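Local structure of beta-lactamase (Burkholderia cenocepacia, 5E2G) at residues 68-80 with 243-255. The protein probably hydrolyses the amide bond of beta-lactam antibiotics to give substituted beta-amino acids, as class C serine beta-lactamases do. Residues are numbered along the deposited sequence; the frame is centred on the assembly and turned at random.
Sequences TATLASDAQEGGE and APRLQRAIERTHT
Arg245 reaches alongside the C-terminal end of helix 64-77, CG anti to the backbone N (chi1 174°) and the chain extended from there to NE, and grips the backbone oxygen of Asp74 side-on: NE lies 3.2 Å and NH2 3.0 Å from Asp74 O, both above that carbonyl's plane. The same oxygen takes Gly78 N, so three donors crowd it. NH2 also gives a bond to the anti lone pair of Glu80 OE2 at 2.9 Å, and water 2 joins that oxygen to Arg245 NH1. Asp74 OD2 sits over one guanidinium face, the planes 3° apart, so no N-H points at it and charge alone pairs them; Arg175 is its second partner. Gly78 CA covers the opposite face, just before Gly79 closes a Schellman motif.

Glu77 OE2 takes a weak 3.5 Å bond from Arg248 NE, and OE1 makes a long ion pair with Arg252 NE. The 68-77 part of helix 64-77, which starts in the probable SxxK motif of this serine beta-lactamase fold, meets helix 244-252 with 121° between N-to-C directions, segment axes 8.1 Å apart. Ala249 is a knob among Thr70, Ser73, Asp74 and Glu77, its CB 3.5 Å from Asp74 CA. Beside it Ser73 OG donates to Ala249 O (2.6 Å), while Thr70 CG2 packs on Ile250 CG1 and Leu246 CD1.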
loop_
_atom_site.group_PDB
_atom_site.type_symbol
_atom_site.label_atom_id
_atom_site.label_comp_id
_atom_site.label_asym_id
_atom_site.label_seq_id
_atom_site.Cartn_x
_atom_site.Cartn_y
_atom_site.Cartn_z
ATOM N N THR A 68 6.133 0.937 -3.833
ATOM C CA THR A 68 7.008 2.079 -4.070
ATOM C C THR A 68 7.991 2.270 -2.919
ATOM O O THR A 68 9.188 2.481 -3.143
ATOM C CB THR A 68 6.165 3.335 -4.271
ATOM O OG1 THR A 68 5.252 3.126 -5.356
ATOM C CG2 THR A 68 7.051 4.518 -4.593
ATOM N N ALA A 69 7.503 2.200 -1.676
ATOM C CA ALA A 69 8.390 2.322 -0.523
ATOM C C ALA A 69 9.462 1.239 -0.531
ATOM O O ALA A 69 10.617 1.496 -0.180
ATOM C CB ALA A 69 7.578 2.254 0.769
ATOM N N THR A 70 9.098 0.020 -0.930
ATOM C CA THR A 70 10.077 -1.057 -0.987
ATOM C C THR A 70 11.159 -0.755 -2.010
ATOM O O THR A 70 12.346 -1.000 -1.764
ATOM C CB THR A 70 9.378 -2.372 -1.315
ATOM O OG1 THR A 70 8.381 -2.628 -0.323
ATOM C CG2 THR A 70 10.374 -3.524 -1.332
ATOM N N LEU A 71 10.765 -0.222 -3.167
ATOM C CA LEU A 71 11.735 0.151 -4.190
ATOM C C LEU A 71 12.695 1.218 -3.678
ATOM O O LEU A 71 13.912 1.125 -3.887
ATOM C CB LEU A 71 11.006 0.639 -5.439
ATOM C CG LEU A 71 11.918 0.927 -6.624
ATOM C CD1 LEU A 71 12.389 -0.370 -7.257
ATOM C CD2 LEU A 71 11.207 1.819 -7.624
ATOM N N ALA A 72 12.159 2.243 -3.002
ATOM C CA ALA A 72 12.995 3.306 -2.455
ATOM C C ALA A 72 13.922 2.762 -1.386
ATOM O O ALA A 72 15.084 3.170 -1.292
ATOM C CB ALA A 72 12.125 4.426 -1.889
ATOM N N SER A 73 13.417 1.837 -0.573
ATOM C CA SER A 73 14.233 1.174 0.433
ATOM C C SER A 73 15.350 0.371 -0.220
ATOM O O SER A 73 16.480 0.334 0.280
ATOM C CB SER A 73 13.333 0.286 1.295
ATOM O OG SER A 73 14.020 -0.249 2.400
ATOM N N ASP A 74 15.064 -0.254 -1.360
ATOM C CA ASP A 74 16.109 -0.998 -2.052
ATOM C C ASP A 74 17.188 -0.072 -2.604
ATOM O O ASP A 74 18.383 -0.349 -2.458
ATOM C CB ASP A 74 15.514 -1.839 -3.167
ATOM C CG ASP A 74 16.538 -2.739 -3.779
ATOM O OD1 ASP A 74 16.834 -3.789 -3.162
ATOM O OD2 ASP A 74 17.045 -2.407 -4.875
ATOM N N ALA A 75 16.786 1.015 -3.269
ATOM C CA ALA A 75 17.752 2.023 -3.694
ATOM C C ALA A 75 18.620 2.483 -2.529
ATOM O O ALA A 75 19.844 2.592 -2.660
ATOM C CB ALA A 75 17.024 3.212 -4.321
ATOM N N GLN A 76 18.005 2.749 -1.375
ATOM C CA GLN A 76 18.776 3.149 -0.207
ATOM C C GLN A 76 19.780 2.070 0.165
ATOM O O GLN A 76 20.938 2.372 0.478
ATOM C CB GLN A 76 17.829 3.452 0.958
ATOM C CG GLN A 76 18.437 4.268 2.084
ATOM C CD GLN A 76 19.199 3.414 3.071
ATOM O OE1 GLN A 76 18.886 2.237 3.255
ATOM N NE2 GLN A 76 20.212 3.994 3.710
ATOM N N GLU A 77 19.358 0.800 0.096
ATOM C CA GLU A 77 20.237 -0.309 0.462
ATOM C C GLU A 77 21.420 -0.417 -0.483
ATOM O O GLU A 77 22.502 -0.861 -0.079
ATOM C CB GLU A 77 19.466 -1.631 0.474
ATOM C CG GLU A 77 18.653 -1.898 1.737
ATOM C CD GLU A 77 19.483 -1.827 3.013
ATOM O OE1 GLU A 77 19.237 -0.906 3.818
ATOM O OE2 GLU A 77 20.386 -2.678 3.201
ATOM N N GLY A 78 21.239 -0.039 -1.738
ATOM C CA GLY A 78 22.335 -0.068 -2.681
ATOM C C GLY A 78 23.129 1.212 -2.773
ATOM O O GLY A 78 23.958 1.356 -3.676
ATOM N N GLY A 79 22.901 2.151 -1.865
ATOM C CA GLY A 79 23.626 3.403 -1.880
ATOM C C GLY A 79 23.228 4.359 -2.974
ATOM O O GLY A 79 23.915 5.364 -3.176
ATOM N N GLU A 80 22.140 4.086 -3.695
ATOM C CA GLU A 80 21.761 4.967 -4.787
ATOM C C GLU A 80 21.019 6.192 -4.295
ATOM O O GLU A 80 20.948 7.190 -5.019
ATOM C CB GLU A 80 20.931 4.192 -5.798
ATOM C CG GLU A 80 21.564 2.849 -6.100
ATOM C CD GLU A 80 20.900 2.132 -7.240
ATOM O OE1 GLU A 80 20.861 2.702 -8.351
ATOM O OE2 GLU A 80 20.412 0.999 -7.024
ATOM N N ALA A 243 16.258 -12.348 -2.361
ATOM C CA ALA A 243 17.680 -12.057 -2.340
ATOM C C ALA A 243 18.014 -11.137 -1.165
ATOM O O ALA A 243 17.156 -10.390 -0.690
ATOM C CB ALA A 243 18.104 -11.424 -3.661
ATOM N N PRO A 244 19.257 -11.179 -0.672
ATOM C CA PRO A 244 19.559 -10.481 0.591
ATOM C C PRO A 244 19.335 -8.979 0.562
ATOM O O PRO A 244 18.833 -8.433 1.554
ATOM C CB PRO A 244 21.037 -10.824 0.836
ATOM C CG PRO A 244 21.555 -11.302 -0.478
ATOM C CD PRO A 244 20.402 -11.975 -1.140
ATOM N N ARG A 245 19.697 -8.286 -0.529
ATOM C CA ARG A 245 19.509 -6.834 -0.571
ATOM C C ARG A 245 18.030 -6.467 -0.517
ATOM O O ARG A 245 17.627 -5.577 0.242
ATOM C CB ARG A 245 20.158 -6.232 -1.819
ATOM C CG ARG A 245 19.874 -4.733 -2.006
ATOM C CD ARG A 245 20.572 -4.159 -3.244
ATOM N NE ARG A 245 20.039 -2.854 -3.648
ATOM C CZ ARG A 245 20.372 -2.212 -4.770
ATOM N NH1 ARG A 245 21.234 -2.759 -5.624
ATOM N NH2 ARG A 245 19.842 -1.029 -5.043
ATOM N N LEU A 246 17.201 -7.140 -1.313
ATOM C CA LEU A 246 15.774 -6.856 -1.252
ATOM C C LEU A 246 15.186 -7.255 0.093
ATOM O O LEU A 246 14.319 -6.552 0.618
ATOM C CB LEU A 246 15.032 -7.551 -2.388
ATOM C CG LEU A 246 13.524 -7.299 -2.360
ATOM C CD1 LEU A 246 13.190 -5.819 -2.344
ATOM C CD2 LEU A 246 12.807 -7.982 -3.497
ATOM N N GLN A 247 15.645 -8.366 0.675
ATOM C CA GLN A 247 15.090 -8.788 1.956
ATOM C C GLN A 247 15.348 -7.747 3.033
ATOM O O GLN A 247 14.435 -7.379 3.780
ATOM C CB GLN A 247 15.666 -10.129 2.386
ATOM C CG GLN A 247 14.995 -10.663 3.640
ATOM C CD GLN A 247 13.554 -11.084 3.398
ATOM O OE1 GLN A 247 13.290 -12.216 2.984
ATOM N NE2 GLN A 247 12.614 -10.177 3.645
ATOM N N ARG A 248 16.597 -7.273 3.137
ATOM C CA ARG A 248 16.897 -6.161 4.037
ATOM C C ARG A 248 16.054 -4.939 3.698
ATOM O O ARG A 248 15.485 -4.299 4.593
ATOM C CB ARG A 248 18.381 -5.805 3.972
ATOM C CG ARG A 248 19.304 -6.941 4.382
ATOM C CD ARG A 248 20.748 -6.477 4.575
ATOM N NE ARG A 248 21.374 -6.010 3.335
ATOM C CZ ARG A 248 22.129 -6.765 2.539
ATOM N NH1 ARG A 248 22.358 -8.035 2.850
ATOM N NH2 ARG A 248 22.654 -6.249 1.431
ATOM N N ALA A 249 15.951 -4.611 2.404
ATOM C CA ALA A 249 15.153 -3.465 1.985
ATOM C C ALA A 249 13.717 -3.598 2.460
ATOM O O ALA A 249 13.130 -2.631 2.960
ATOM C CB ALA A 249 15.195 -3.318 0.466
ATOM N N ILE A 250 13.141 -4.793 2.331
ATOM C CA ILE A 250 11.752 -5.000 2.728
ATOM C C ILE A 250 11.592 -4.815 4.229
ATOM O O ILE A 250 10.662 -4.145 4.693
ATOM C CB ILE A 250 11.267 -6.388 2.279
ATOM C CG1 ILE A 250 11.050 -6.412 0.769
ATOM C CG2 ILE A 250 9.983 -6.757 2.997
ATOM C CD1 ILE A 250 10.791 -7.797 0.225
ATOM N N GLU A 251 12.490 -5.409 5.016
ATOM C CA GLU A 251 12.348 -5.292 6.464
ATOM C C GLU A 251 12.478 -3.839 6.909
ATOM O O GLU A 251 11.753 -3.389 7.803
ATOM C CB GLU A 251 13.370 -6.172 7.187
ATOM C CG GLU A 251 13.033 -6.331 8.663
ATOM C CD GLU A 251 14.015 -7.201 9.434
ATOM O OE1 GLU A 251 15.079 -7.551 8.877
ATOM O OE2 GLU A 251 13.721 -7.534 10.604
ATOM N N ARG A 252 13.358 -3.077 6.257
ATOM C CA ARG A 252 13.605 -1.698 6.649
ATOM C C ARG A 252 12.413 -0.782 6.392
ATOM O O ARG A 252 12.335 0.283 7.008
ATOM C CB ARG A 252 14.842 -1.187 5.925
ATOM C CG ARG A 252 15.717 -0.302 6.768
ATOM C CD ARG A 252 17.114 -0.218 6.191
ATOM N NE ARG A 252 17.765 1.025 6.573
ATOM C CZ ARG A 252 18.553 1.157 7.632
ATOM N NH1 ARG A 252 19.096 2.337 7.900
ATOM N NH2 ARG A 252 18.798 0.116 8.423
ATOM N N THR A 253 11.472 -1.162 5.517
ATOM C CA THR A 253 10.236 -0.386 5.409
ATOM C C THR A 253 9.357 -0.506 6.656
ATOM O O THR A 253 8.328 0.177 6.736
ATOM C CB THR A 253 9.407 -0.812 4.195
ATOM O OG1 THR A 253 8.800 -2.079 4.467
ATOM C CG2 THR A 253 10.267 -0.907 2.935
ATOM N N HIS A 254 9.720 -1.367 7.608
ATOM C CA HIS A 254 9.006 -1.494 8.873
ATOM C C HIS A 254 9.603 -0.624 9.969
ATOM O O HIS A 254 9.204 -0.754 11.131
ATOM C CB HIS A 254 9.003 -2.948 9.367
ATOM C CG HIS A 254 8.466 -3.940 8.381
ATOM N ND1 HIS A 254 8.409 -5.290 8.652
ATOM C CD2 HIS A 254 7.975 -3.787 7.130
ATOM C CE1 HIS A 254 7.909 -5.926 7.610
ATOM N NE2 HIS A 254 7.639 -5.038 6.672
ATOM N N THR A 255 10.577 0.216 9.631
ATOM C CA THR A 255 11.169 1.136 10.594
ATOM C C THR A 255 10.129 2.160 11.034
ATOM O O THR A 255 9.451 2.751 10.197
ATOM C CB THR A 255 12.373 1.831 9.951
ATOM O OG1 THR A 255 13.359 0.851 9.603
ATOM C CG2 THR A 255 12.981 2.867 10.886
HETATM O O HOH W 1 7.436 -3.749 2.037
HETATM O O HOH W 2 22.421 -1.391 -7.484
#